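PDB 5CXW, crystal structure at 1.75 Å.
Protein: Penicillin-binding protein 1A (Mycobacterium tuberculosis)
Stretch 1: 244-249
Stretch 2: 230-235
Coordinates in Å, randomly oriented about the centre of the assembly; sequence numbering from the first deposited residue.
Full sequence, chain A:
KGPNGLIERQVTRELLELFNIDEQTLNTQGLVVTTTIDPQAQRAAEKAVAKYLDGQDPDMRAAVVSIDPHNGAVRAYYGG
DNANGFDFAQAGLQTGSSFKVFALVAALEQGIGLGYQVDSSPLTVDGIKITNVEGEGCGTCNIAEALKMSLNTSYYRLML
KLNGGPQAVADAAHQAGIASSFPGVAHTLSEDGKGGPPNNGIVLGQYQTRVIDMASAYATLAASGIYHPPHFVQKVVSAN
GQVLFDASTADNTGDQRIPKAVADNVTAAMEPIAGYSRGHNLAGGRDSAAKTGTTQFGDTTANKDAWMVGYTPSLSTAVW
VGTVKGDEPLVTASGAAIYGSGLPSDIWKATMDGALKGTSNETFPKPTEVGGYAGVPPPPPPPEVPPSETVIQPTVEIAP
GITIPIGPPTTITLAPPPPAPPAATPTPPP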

# COMPACT_ATOMS: atom_id res chain seq x y z
N LEU A 244 23.86 12.71 -17.77
CA LEU A 244 23.93 13.41 -16.49
C LEU A 244 23.51 12.55 -15.30
O LEU A 244 23.83 12.88 -14.15
CB LEU A 244 23.02 14.61 -16.52
CG LEU A 244 23.30 15.63 -17.60
CD1 LEU A 244 22.31 16.76 -17.42
CD2 LEU A 244 24.71 16.12 -17.44
N PHE A 245 22.69 11.53 -15.56
CA PHE A 245 22.19 10.65 -14.50
C PHE A 245 21.72 9.37 -15.16
O PHE A 245 21.07 9.41 -16.21
CB PHE A 245 21.05 11.28 -13.73
CG PHE A 245 20.36 10.32 -12.77
CD1 PHE A 245 20.95 10.00 -11.54
CD2 PHE A 245 19.14 9.68 -13.13
CE1 PHE A 245 20.32 9.08 -10.68
CE2 PHE A 245 18.50 8.78 -12.27
CZ PHE A 245 19.11 8.49 -11.04
N ASP A 246 22.04 8.24 -14.55
CA ASP A 246 21.52 6.96 -15.04
C ASP A 246 21.31 6.07 -13.84
O ASP A 246 22.28 5.70 -13.20
CB ASP A 246 22.52 6.31 -16.01
CG ASP A 246 21.92 5.12 -16.77
OD1 ASP A 246 20.98 4.46 -16.27
OD2 ASP A 246 22.37 4.87 -17.88
N ALA A 247 20.05 5.72 -13.54
CA ALA A 247 19.77 4.80 -12.43
C ALA A 247 20.33 3.40 -12.63
O ALA A 247 20.47 2.68 -11.68
CB ALA A 247 18.27 4.72 -12.14
N SER A 248 20.67 3.00 -13.85
CA SER A 248 21.19 1.65 -14.08
C SER A 248 22.69 1.50 -13.78
O SER A 248 23.22 0.43 -14.04
CB SER A 248 20.93 1.21 -15.52
OG SER A 248 21.91 1.76 -16.40
N THR A 249 23.38 2.55 -13.29
CA THR A 249 24.85 2.47 -13.03
C THR A 249 25.21 2.93 -11.62
O THR A 249 24.38 3.55 -10.94
CB THR A 249 25.63 3.31 -14.04
OG1 THR A 249 25.15 4.65 -14.01
CG2 THR A 249 25.50 2.76 -15.45
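Stretch 2 230-235: PHFVQK

Where a strand ends in a tight turn, the polar groups released from the sheet must find other partners, and a neighboring strand often supplies only some of them. Penicillin-binding protein 1A offers a compact example. Residues 233-235 of the second stretch form a strand in which Val233 and Lys235 are extended, while Gln234 between them has psi near -41°; it meets strand 244-246 with N-to-C directions 106° apart, the axes approaching to 5.4 Å. Despite this steep angle, Asp246 and Lys235 form an antiparallel, non-hydrogen-bonded pair, with CA atoms 4.3 Å apart and side chains on the same face of the sheet.

One direct hydrogen bond joins the stretches: Ala247 N donates to Gln234 O at 2.8 Å, nearly linear at 168°. On the other side of the bridge pair, Phe245 O receives a CA-H contact from Lys235 CA at 3.3 Å.

Beyond the bridge, the first stretch folds into a type I turn from Asp246 to Thr249. Asp246 satisfies much of it. Its OD1 accepts from Ser248 N at 2.8 Å and from Ser248 OG at 2.9 Å, while its backbone O accepts from Thr249 OG1 at 3.2 Å and, weakly, from Thr249 N at 3.3 Å. The same OD1 also serves the interface through water: Gln234 NE2 donates to a water 2.8 Å away, which in turn donates to Asp246 OD1 at 2.7 Å. The water thus spans a gap of 4.1 Å between NE2 and OD1. Although the CA-to-CB bond of Gln234 points away from the first stretch, the end of its side chain (chi1 t, chi2 p) comes nearer and brings NE2 to the water.

Charge contributes less directly. Lys235, extended with every chi near t, brings NZ to 4.2 Å from Asp246 OD2, beyond a salt bridge. Apolar packing completes the contact: Phe245 CD2 lies 3.9 Å from Val233 CG1. The edge of the same ring also meets a polar atom, Val233 O, 3.5 Å from Phe245 CE2.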

# COMPACT_ATOMS: atom_id res chain seq x y z
N PRO A 230 11.41 5.14 -3.73
CA PRO A 230 10.66 5.23 -4.98
C PRO A 230 11.17 6.36 -5.85
O PRO A 230 11.53 7.41 -5.33
CB PRO A 230 9.20 5.49 -4.55
CG PRO A 230 9.15 5.29 -3.13
CD PRO A 230 10.55 5.23 -2.55
N HIS A 231 11.19 6.14 -7.14
CA HIS A 231 11.66 7.20 -8.06
C HIS A 231 11.05 7.02 -9.41
O HIS A 231 10.67 5.90 -9.81
CB HIS A 231 13.18 7.15 -8.12
CG HIS A 231 13.70 5.90 -8.68
ND1 HIS A 231 13.79 4.74 -7.93
CD2 HIS A 231 14.11 5.56 -9.93
CE1 HIS A 231 14.26 3.77 -8.68
NE2 HIS A 231 14.48 4.24 -9.89
N PHE A 232 10.97 8.15 -10.11
CA PHE A 232 10.32 8.28 -11.39
C PHE A 232 11.32 8.49 -12.56
O PHE A 232 10.95 8.32 -13.70
CB PHE A 232 9.39 9.52 -11.39
CG PHE A 232 8.19 9.43 -10.50
CD1 PHE A 232 8.32 9.69 -9.12
CD2 PHE A 232 6.94 9.06 -11.01
CE1 PHE A 232 7.21 9.57 -8.27
CE2 PHE A 232 5.84 8.97 -10.15
CZ PHE A 232 5.98 9.23 -8.80
N VAL A 233 12.55 8.85 -12.24
CA VAL A 233 13.56 9.20 -13.25
C VAL A 233 14.55 8.05 -13.36
O VAL A 233 15.21 7.65 -12.39
CB VAL A 233 14.28 10.48 -12.91
CG1 VAL A 233 15.43 10.67 -13.91
CG2 VAL A 233 13.34 11.70 -12.91
N GLN A 234 14.64 7.50 -14.58
CA GLN A 234 15.54 6.43 -14.96
C GLN A 234 16.86 6.97 -15.52
O GLN A 234 17.93 6.44 -15.22
CB GLN A 234 14.87 5.53 -16.00
CG GLN A 234 15.70 4.36 -16.51
CD GLN A 234 16.08 3.42 -15.38
OE1 GLN A 234 15.30 3.18 -14.42
NE2 GLN A 234 17.27 2.89 -15.45
N LYS A 235 16.79 8.01 -16.34
CA LYS A 235 18.02 8.49 -17.01
C LYS A 235 17.81 9.92 -17.43
O LYS A 235 16.67 10.36 -17.68
CB LYS A 235 18.34 7.59 -18.21
CG LYS A 235 19.67 7.91 -18.88
CD LYS A 235 20.01 6.84 -19.92
CE LYS A 235 21.32 7.07 -20.62
NZ LYS A 235 21.43 6.18 -21.80
O HOH W 1 18.84 3.49 -17.66